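Terminal oxygenase component of carbazole 1,9a-dioxygenase (Nocardioides aromaticivorans, PDB 3GCF) probably catalyses the angular dioxygenation of carbazole, passing electrons from a Rieske [2Fe-2S] cluster to a nonheme iron that activates molecular oxygen. Local coordinates at residues H189-R194 with F206-V211; S196-G201 with H331-D336. All coordinates share one frame; numbering follows the deposited sequence.

Interaction 1: residues H189-R194 with F206-V211; sequences HIFMHR and FPYGFV. With FE2 (Fe (II) ion), chain P.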
ATOM      1  N   HIS A 189     -23.565 -19.263 -11.455  1.00  9.79           N
ATOM      2  CA  HIS A 189     -22.316 -18.583 -11.779  1.00  9.90           C
ATOM      3  C   HIS A 189     -21.522 -19.389 -12.817  1.00 10.59           C
ATOM      4  O   HIS A 189     -20.591 -18.868 -13.437  1.00 11.29           O
ATOM      5  CB  HIS A 189     -21.443 -18.404 -10.526  1.00  8.39           C
ATOM      6  CG  HIS A 189     -20.475 -19.528 -10.297  1.00  8.86           C
ATOM      7  ND1 HIS A 189     -20.855 -20.748  -9.779  1.00  7.35           N
ATOM      8  CD2 HIS A 189     -19.151 -19.630 -10.565  1.00  7.15           C
ATOM      9  CE1 HIS A 189     -19.806 -21.552  -9.737  1.00  7.13           C
ATOM     10  NE2 HIS A 189     -18.760 -20.897 -10.209  1.00  7.40           N
ATOM     11  N   ILE A 190     -21.890 -20.656 -13.008  1.00  9.27           N
ATOM     12  CA  ILE A 190     -21.166 -21.517 -13.938  1.00  8.79           C
ATOM     13  C   ILE A 190     -21.173 -21.009 -15.370  1.00 10.30           C
ATOM     14  O   ILE A 190     -20.457 -21.526 -16.235  1.00 10.18           O
ATOM     15  CB  ILE A 190     -21.687 -22.974 -13.891  1.00 10.15           C
ATOM     16  CG1 ILE A 190     -23.147 -23.044 -14.333  1.00  6.08           C
ATOM     17  CG2 ILE A 190     -21.502 -23.530 -12.472  1.00  7.18           C
ATOM     18  CD1 ILE A 190     -23.728 -24.455 -14.265  1.00  9.61           C
ATOM     19  N   PHE A 191     -21.984 -19.985 -15.604  1.00  9.68           N
ATOM     20  CA  PHE A 191     -22.066 -19.338 -16.905  1.00  9.73           C
ATOM     21  C   PHE A 191     -20.642 -18.913 -17.291  1.00 11.04           C
ATOM     22  O   PHE A 191     -20.201 -19.135 -18.418  1.00 12.45           O
ATOM     23  CB  PHE A 191     -22.976 -18.105 -16.790  1.00  9.26           C
ATOM     24  CG  PHE A 191     -22.942 -17.191 -17.987  1.00  9.70           C
ATOM     25  CD1 PHE A 191     -23.441 -17.606 -19.218  1.00 10.55           C
ATOM     26  CD2 PHE A 191     -22.433 -15.898 -17.872  1.00 12.04           C
ATOM     27  CE1 PHE A 191     -23.435 -16.746 -20.320  1.00 11.44           C
ATOM     28  CE2 PHE A 191     -22.421 -15.024 -18.972  1.00 11.62           C
ATOM     29  CZ  PHE A 191     -22.924 -15.451 -20.197  1.00 11.31           C
ATOM     30  N   MET A 192     -19.923 -18.331 -16.331  1.00 10.57           N
ATOM     31  CA  MET A 192     -18.565 -17.842 -16.560  1.00 10.69           C
ATOM     32  C   MET A 192     -17.541 -18.924 -16.900  1.00 10.87           C
ATOM     33  O   MET A 192     -16.445 -18.612 -17.367  1.00 10.43           O
ATOM     34  CB  MET A 192     -18.067 -17.060 -15.338  1.00 11.91           C
ATOM     35  CG  MET A 192     -17.481 -17.933 -14.232  1.00 14.61           C
ATOM     36  SD  MET A 192     -16.766 -16.996 -12.857  1.00 15.70           S
ATOM     37  CE  MET A 192     -15.311 -16.326 -13.637  1.00 16.43           C
ATOM     38  N   HIS A 193     -17.887 -20.190 -16.674  1.00  9.96           N
ATOM     39  CA  HIS A 193     -16.965 -21.292 -16.965  1.00 10.52           C
ATOM     40  C   HIS A 193     -17.175 -21.922 -18.341  1.00 11.37           C
ATOM     41  O   HIS A 193     -16.413 -22.804 -18.743  1.00 11.92           O
ATOM     42  CB  HIS A 193     -17.112 -22.411 -15.925  1.00  9.43           C
ATOM     43  CG  HIS A 193     -16.726 -22.018 -14.535  1.00  9.94           C
ATOM     44  ND1 HIS A 193     -15.486 -21.503 -14.225  1.00  7.53           N
ATOM     45  CD2 HIS A 193     -17.400 -22.109 -13.363  1.00  9.14           C
ATOM     46  CE1 HIS A 193     -15.412 -21.295 -12.921  1.00  9.42           C
ATOM     47  NE2 HIS A 193     -16.560 -21.657 -12.375  1.00  8.35           N
ATOM     48  N   ARG A 194     -18.210 -21.479 -19.049  1.00 12.48           N
ATOM     49  CA  ARG A 194     -18.567 -22.040 -20.354  1.00 11.82           C
ATOM     50  C   ARG A 194     -17.431 -22.214 -21.359  1.00 12.01           C
ATOM     51  O   ARG A 194     -17.471 -23.127 -22.190  1.00 12.91           O
ATOM     52  CB  ARG A 194     -19.689 -21.203 -20.995  1.00 10.69           C
ATOM     53  CG  ARG A 194     -19.258 -19.809 -21.429  1.00 11.34           C
ATOM     54  CD  ARG A 194     -20.442 -18.957 -21.872  1.00 11.40           C
ATOM     55  NE  ARG A 194     -20.007 -17.651 -22.355  1.00 10.29           N
ATOM     56  CZ  ARG A 194     -19.537 -16.678 -21.583  1.00 10.86           C
ATOM     57  NH1 ARG A 194     -19.447 -16.848 -20.270  1.00 12.51           N
ATOM     58  NH2 ARG A 194     -19.131 -15.541 -22.130  1.00  7.93           N
ATOM     59  N   PHE A 206     -22.148 -29.495 -20.144  1.00 14.14           N
ATOM     60  CA  PHE A 206     -22.150 -28.498 -19.083  1.00 12.16           C
ATOM     61  C   PHE A 206     -23.083 -27.334 -19.362  1.00 11.59           C
ATOM     62  O   PHE A 206     -22.890 -26.588 -20.320  1.00 13.94           O
ATOM     63  CB  PHE A 206     -20.721 -27.993 -18.876  1.00 12.51           C
ATOM     64  CG  PHE A 206     -20.473 -27.415 -17.518  1.00 13.47           C
ATOM     65  CD1 PHE A 206     -20.535 -28.220 -16.385  1.00 14.34           C
ATOM     66  CD2 PHE A 206     -20.170 -26.067 -17.368  1.00 13.93           C
ATOM     67  CE1 PHE A 206     -20.298 -27.690 -15.121  1.00 14.97           C
ATOM     68  CE2 PHE A 206     -19.931 -25.528 -16.104  1.00 14.44           C
ATOM     69  CZ  PHE A 206     -19.994 -26.340 -14.983  1.00 15.02           C
ATOM     70  N   PRO A 207     -24.100 -27.152 -18.509  1.00 10.21           N
ATOM     71  CA  PRO A 207     -25.061 -26.064 -18.689  1.00  9.26           C
ATOM     72  C   PRO A 207     -24.533 -24.700 -18.254  1.00  9.64           C
ATOM     73  O   PRO A 207     -23.499 -24.608 -17.595  1.00  9.46           O
ATOM     74  CB  PRO A 207     -26.247 -26.526 -17.854  1.00  8.53           C
ATOM     75  CG  PRO A 207     -25.573 -27.171 -16.682  1.00  9.43           C
ATOM     76  CD  PRO A 207     -24.447 -27.973 -17.332  1.00  9.11           C
ATOM     77  N   TYR A 208     -25.248 -23.645 -18.639  1.00  8.91           N
ATOM     78  CA  TYR A 208     -24.873 -22.288 -18.275  1.00 10.69           C
ATOM     79  C   TYR A 208     -25.361 -21.979 -16.863  1.00 11.38           C
ATOM     80  O   TYR A 208     -24.943 -20.998 -16.246  1.00 10.75           O
ATOM     81  CB  TYR A 208     -25.478 -21.278 -19.256  1.00 11.69           C
ATOM     82  CG  TYR A 208     -24.941 -21.396 -20.662  1.00 14.08           C
ATOM     83  CD1 TYR A 208     -23.582 -21.609 -20.891  1.00 14.97           C
ATOM     84  CD2 TYR A 208     -25.782 -21.276 -21.766  1.00 14.60           C
ATOM     85  CE1 TYR A 208     -23.071 -21.702 -22.180  1.00 14.84           C
ATOM     86  CE2 TYR A 208     -25.278 -21.369 -23.068  1.00 17.37           C
ATOM     87  CZ  TYR A 208     -23.920 -21.584 -23.263  1.00 16.36           C
ATOM     88  OH  TYR A 208     -23.408 -21.706 -24.534  1.00 16.43           O
ATOM     89  N   GLY A 209     -26.254 -22.826 -16.360  1.00 12.08           N
ATOM     90  CA  GLY A 209     -26.783 -22.640 -15.023  1.00 13.04           C
ATOM     91  C   GLY A 209     -27.831 -23.672 -14.644  1.00 12.44           C
ATOM     92  O   GLY A 209     -28.350 -24.387 -15.501  1.00 13.28           O
ATOM     93  N   PHE A 210     -28.124 -23.759 -13.350  1.00 11.77           N
ATOM     94  CA  PHE A 210     -29.136 -24.677 -12.829  1.00 11.52           C
ATOM     95  C   PHE A 210     -30.163 -23.815 -12.102  1.00 11.80           C
ATOM     96  O   PHE A 210     -29.809 -23.049 -11.208  1.00 10.69           O
ATOM     97  CB  PHE A 210     -28.530 -25.659 -11.824  1.00 10.81           C
ATOM     98  CG  PHE A 210     -27.589 -26.657 -12.431  1.00 12.15           C
ATOM     99  CD1 PHE A 210     -28.076 -27.814 -13.035  1.00 11.26           C
ATOM    100  CD2 PHE A 210     -26.214 -26.452 -12.379  1.00 10.17           C
ATOM    101  CE1 PHE A 210     -27.206 -28.758 -13.575  1.00 12.18           C
ATOM    102  CE2 PHE A 210     -25.335 -27.388 -12.916  1.00 12.25           C
ATOM    103  CZ  PHE A 210     -25.833 -28.546 -13.516  1.00 12.24           C
ATOM    104  N   VAL A 211     -31.428 -23.951 -12.474  1.00 11.03           N
ATOM    105  CA  VAL A 211     -32.494 -23.177 -11.850  1.00 10.60           C
ATOM    106  C   VAL A 211     -33.425 -24.100 -11.061  1.00 11.51           C
ATOM    107  O   VAL A 211     -33.901 -25.104 -11.594  1.00 12.57           O
ATOM    108  CB  VAL A 211     -33.315 -22.427 -12.921  1.00 10.34           C
ATOM    109  CG1 VAL A 211     -34.442 -21.636 -12.266  1.00 10.56           C
ATOM    110  CG2 VAL A 211     -32.399 -21.498 -13.711  1.00  9.82           C
TER
HETATM  111 FE   FE2 P 501     -16.831 -21.780 -10.267  1.00  8.46          FE
HETATM  112  O   HOH W   1     -21.199 -22.984 -18.300  1.00 12.66           O
HETATM  113  O   HOH W   2     -17.166 -23.825 -10.125  1.00  9.63           O
HETATM  114  O   HOH W   3     -17.085 -21.872  -8.266  1.00 11.53           O
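I190 packs against F206 and Y208 from within the 3-10 turn of 189-194, which supplies both histidines of a two-histidine, one-carboxylate facial triad, the iron site of Rieske oxygenases. The apolar packing centres on this isoleucine. With chi1 at 63°, I190 CG1 lies between the backbone N and the carbonyl carbon and sits 3.3 Å from Y208 O. I190 CD1 continues past P207 and G209 to within 3.6 Å of F210 CE2, the two side chains crossing at about a right angle. I190 CB meets F206 CE2 at 3.8 Å. An alanine here would keep that CB contact but would probably open a gap beside P207, G209 and F210, leaving the F210 ring less firmly placed. Farther along, R194 CB touches the edge of the Y208 ring, 3.6 Å from Y208 CE1, and F191 CD1 lies near Y208 CB. T115 and L87 of a second subunit pack on F191 and R194.

Polar links are indirect: one water donates to I190 O at 2.6 Å and to P207 O at 2.9 Å. R194 NH1 turns back to F191 O with an N-H...O angle of 160°, reaching it from above the carbonyl plane, on the opposite face from R194 N. The same R194 NH1 lies 3.6 Å above the centre of the F191 ring.

Metal binding is shared by H189 and H193, whose NE2 atoms each stand 2.1 Å from the iron. D337 completes the triad, two waters also bind, and H189 ND1 is held by D186 O.

Interaction 2: residues S196-G201 with H331-D336; sequences SPWVSG and HGFNDD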
ATOM      1  N   SER A 196     -14.125 -22.667 -20.499  1.00 10.99           N
ATOM      2  CA  SER A 196     -12.967 -23.343 -19.924  1.00 10.95           C
ATOM      3  C   SER A 196     -12.613 -24.521 -20.820  1.00 10.95           C
ATOM      4  O   SER A 196     -13.500 -25.252 -21.269  1.00 12.34           O
ATOM      5  CB  SER A 196     -13.285 -23.871 -18.524  1.00 12.46           C
ATOM      6  OG  SER A 196     -12.302 -24.804 -18.095  1.00 10.41           O
ATOM      7  N   PRO A 197     -11.314 -24.716 -21.108  1.00 10.67           N
ATOM      8  CA  PRO A 197     -10.895 -25.834 -21.961  1.00  8.62           C
ATOM      9  C   PRO A 197     -11.260 -27.197 -21.363  1.00 10.35           C
ATOM     10  O   PRO A 197     -11.227 -28.216 -22.056  1.00 12.48           O
ATOM     11  CB  PRO A 197      -9.379 -25.629 -22.096  1.00  6.51           C
ATOM     12  CG  PRO A 197      -9.014 -24.867 -20.848  1.00 10.04           C
ATOM     13  CD  PRO A 197     -10.159 -23.886 -20.720  1.00  8.21           C
ATOM     14  N   TRP A 198     -11.613 -27.216 -20.081  1.00 10.38           N
ATOM     15  CA  TRP A 198     -11.993 -28.465 -19.430  1.00 10.53           C
ATOM     16  C   TRP A 198     -13.369 -28.942 -19.904  1.00 11.13           C
ATOM     17  O   TRP A 198     -13.652 -30.140 -19.890  1.00 11.22           O
ATOM     18  CB  TRP A 198     -11.997 -28.299 -17.904  1.00 10.93           C
ATOM     19  CG  TRP A 198     -12.285 -29.583 -17.165  1.00 10.69           C
ATOM     20  CD1 TRP A 198     -13.357 -29.843 -16.355  1.00 10.07           C
ATOM     21  CD2 TRP A 198     -11.497 -30.785 -17.184  1.00  9.39           C
ATOM     22  NE1 TRP A 198     -13.285 -31.124 -15.871  1.00  9.46           N
ATOM     23  CE2 TRP A 198     -12.155 -31.727 -16.361  1.00  8.08           C
ATOM     24  CE3 TRP A 198     -10.299 -31.158 -17.818  1.00 11.14           C
ATOM     25  CZ2 TRP A 198     -11.658 -33.022 -16.153  1.00  7.61           C
ATOM     26  CZ3 TRP A 198      -9.800 -32.451 -17.612  1.00  6.44           C
ATOM     27  CH2 TRP A 198     -10.482 -33.364 -16.786  1.00 10.26           C
ATOM     28  N   VAL A 199     -14.223 -28.014 -20.329  1.00 10.37           N
ATOM     29  CA  VAL A 199     -15.552 -28.393 -20.796  1.00 11.99           C
ATOM     30  C   VAL A 199     -15.442 -29.357 -21.974  1.00 12.64           C
ATOM     31  O   VAL A 199     -15.971 -30.469 -21.921  1.00 13.54           O
ATOM     32  CB  VAL A 199     -16.395 -27.152 -21.190  1.00 13.41           C
ATOM     33  CG1 VAL A 199     -17.668 -27.585 -21.908  1.00 11.88           C
ATOM     34  CG2 VAL A 199     -16.767 -26.373 -19.933  1.00  9.61           C
ATOM     35  N   SER A 200     -14.758 -28.953 -23.035  1.00 13.47           N
ATOM     36  CA  SER A 200     -14.599 -29.861 -24.163  1.00 15.09           C
ATOM     37  C   SER A 200     -13.490 -30.849 -23.793  1.00 14.53           C
ATOM     38  O   SER A 200     -13.507 -32.009 -24.206  1.00 13.35           O
ATOM     39  CB  SER A 200     -14.246 -29.092 -25.443  1.00 14.52           C
ATOM     40  OG  SER A 200     -13.018 -28.400 -25.310  1.00 24.39           O
ATOM     41  N   GLY A 201     -12.547 -30.392 -22.975  1.00 13.86           N
ATOM     42  CA  GLY A 201     -11.452 -31.251 -22.559  1.00 14.59           C
ATOM     43  C   GLY A 201     -11.902 -32.580 -21.973  1.00 15.59           C
ATOM     44  O   GLY A 201     -11.294 -33.619 -22.240  1.00 17.08           O
ATOM     45  N   HIS A 331      -7.028 -26.112 -12.096  1.00  7.03           N
ATOM     46  CA  HIS A 331      -6.573 -24.830 -12.623  1.00  8.53           C
ATOM     47  C   HIS A 331      -7.389 -24.478 -13.870  1.00  9.94           C
ATOM     48  O   HIS A 331      -8.047 -23.435 -13.920  1.00 12.74           O
ATOM     49  CB  HIS A 331      -5.081 -24.870 -12.990  1.00  6.82           C
ATOM     50  CG  HIS A 331      -4.169 -24.827 -11.804  1.00  8.66           C
ATOM     51  ND1 HIS A 331      -4.149 -23.771 -10.919  1.00  8.29           N
ATOM     52  CD2 HIS A 331      -3.290 -25.738 -11.322  1.00  8.27           C
ATOM     53  CE1 HIS A 331      -3.302 -24.033  -9.939  1.00  9.45           C
ATOM     54  NE2 HIS A 331      -2.768 -25.222 -10.159  1.00 11.82           N
ATOM     55  N   GLY A 332      -7.351 -25.366 -14.863  1.00  9.92           N
ATOM     56  CA  GLY A 332      -8.052 -25.139 -16.118  1.00  9.70           C
ATOM     57  C   GLY A 332      -9.525 -24.790 -16.003  1.00  9.57           C
ATOM     58  O   GLY A 332     -10.064 -24.070 -16.848  1.00  8.40           O
ATOM     59  N   PHE A 333     -10.187 -25.308 -14.976  1.00  7.91           N
ATOM     60  CA  PHE A 333     -11.597 -25.016 -14.789  1.00  9.50           C
ATOM     61  C   PHE A 333     -11.819 -23.973 -13.699  1.00 10.03           C
ATOM     62  O   PHE A 333     -12.504 -22.975 -13.919  1.00 10.52           O
ATOM     63  CB  PHE A 333     -12.379 -26.284 -14.424  1.00  9.91           C
ATOM     64  CG  PHE A 333     -13.866 -26.063 -14.312  1.00 11.86           C
ATOM     65  CD1 PHE A 333     -14.686 -26.142 -15.438  1.00  9.21           C
ATOM     66  CD2 PHE A 333     -14.442 -25.721 -13.086  1.00 12.00           C
ATOM     67  CE1 PHE A 333     -16.057 -25.882 -15.347  1.00 10.00           C
ATOM     68  CE2 PHE A 333     -15.813 -25.458 -12.983  1.00 11.25           C
ATOM     69  CZ  PHE A 333     -16.622 -25.538 -14.117  1.00  8.91           C
ATOM     70  N   ASN A 334     -11.218 -24.198 -12.530  1.00  9.83           N
ATOM     71  CA  ASN A 334     -11.403 -23.310 -11.387  1.00  9.39           C
ATOM     72  C   ASN A 334     -10.611 -22.004 -11.280  1.00 10.46           C
ATOM     73  O   ASN A 334     -10.983 -21.136 -10.487  1.00 11.59           O
ATOM     74  CB  ASN A 334     -11.213 -24.101 -10.092  1.00  6.96           C
ATOM     75  CG  ASN A 334     -12.366 -25.048  -9.807  1.00  7.62           C
ATOM     76  OD1 ASN A 334     -12.176 -26.256  -9.726  1.00  6.04           O
ATOM     77  ND2 ASN A 334     -13.572 -24.497  -9.648  1.00  5.26           N
ATOM     78  N   ASP A 335      -9.537 -21.841 -12.045  1.00 10.07           N
ATOM     79  CA  ASP A 335      -8.764 -20.605 -11.937  1.00  9.93           C
ATOM     80  C   ASP A 335      -9.628 -19.349 -12.045  1.00  9.90           C
ATOM     81  O   ASP A 335      -9.411 -18.386 -11.307  1.00 10.14           O
ATOM     82  CB  ASP A 335      -7.647 -20.555 -12.987  1.00  9.71           C
ATOM     83  CG  ASP A 335      -6.441 -21.386 -12.590  1.00 10.78           C
ATOM     84  OD1 ASP A 335      -6.340 -21.780 -11.405  1.00  9.28           O
ATOM     85  OD2 ASP A 335      -5.584 -21.637 -13.461  1.00 11.97           O
ATOM     86  N   ASP A 336     -10.608 -19.357 -12.944  1.00  9.29           N
ATOM     87  CA  ASP A 336     -11.483 -18.195 -13.104  1.00 11.26           C
ATOM     88  C   ASP A 336     -12.258 -17.852 -11.842  1.00 10.56           C
ATOM     89  O   ASP A 336     -12.629 -16.698 -11.641  1.00 12.17           O
ATOM     90  CB  ASP A 336     -12.475 -18.403 -14.251  1.00 12.17           C
ATOM     91  CG  ASP A 336     -11.816 -18.317 -15.612  1.00 15.32           C
ATOM     92  OD1 ASP A 336     -10.885 -17.499 -15.766  1.00 16.82           O
ATOM     93  OD2 ASP A 336     -12.234 -19.054 -16.530  1.00 17.98           O
TER
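S196 OG meets G332 O at 2.7 Å and donates its proton to it, the one hydrogen bond between 196-201 and 331-336. This is the close-packed end of the contact. The serine is the N-cap of helix 197-201, and S196 OG also accepts from W198 N at 3.2 Å, so the hydroxyl is gripped once as donor and once as acceptor. With OG anti to the backbone N (chi1 165°), it lies beside the first turn of the helix while facing the other segment. S196 OG stands above the G332 carbonyl plane, 42° out of it, and lies 3.4 Å from F333 CA. Alongside, W198 presents the edge of its indole to F333: W198 CD1 comes within 4.0 Å of F333 CD1, the side chains crossing at about a right angle. Next to CD1, NE1 of the same indole makes a hydrogen bond to P280 O, and R324, D328 and A329 of helix 311-331 pack against the tryptophan. F279 meets F333 edge-to-face.

Toward solvent the contact thins. P197 is exposed, and P197 CD approaches G332 O no closer than 3.9 Å. Within 331-336, clear of the helix, H331 ND1 donates to the syn lone pair of D335 OD1, 3.0 Å away, and that carboxylate also forms a salt bridge with R171.

The buried side leads to the metal. F333 has its ring against that of H193, the nearest atom of its side chain about 5 Å from the iron, and N334 ND2 is hydrogen-bonded to D337 OD2. F333 and N334 thus belong to the second shell of the two-histidine, one-carboxylate facial triad of a Rieske oxygenase.

How the interactions relate
Interactions 1 and 2 lie on the same side of the chain's centre, about 13 Å apart between centres; interaction 1 supplies two histidines to the iron that interaction 2 adjoins. Interaction 1 is almost wholly buried: it joins the ligand-bearing turn to the loop and strand of 206-211 by apolar packing and a water bridge. Interaction 2 is buried around F333 but reaches solvent at helix 197-201, and relies on a direct serine-to-carbonyl bond. The segments alternate along the chain, 196-201 falling between the two of interaction 1. The contacts also touch: F206 CZ lies 3.6 Å from F333 CZ, and M192 CE lies 3.4 Å from D336 O. A second subunit reaches interaction 1 but not interaction 2.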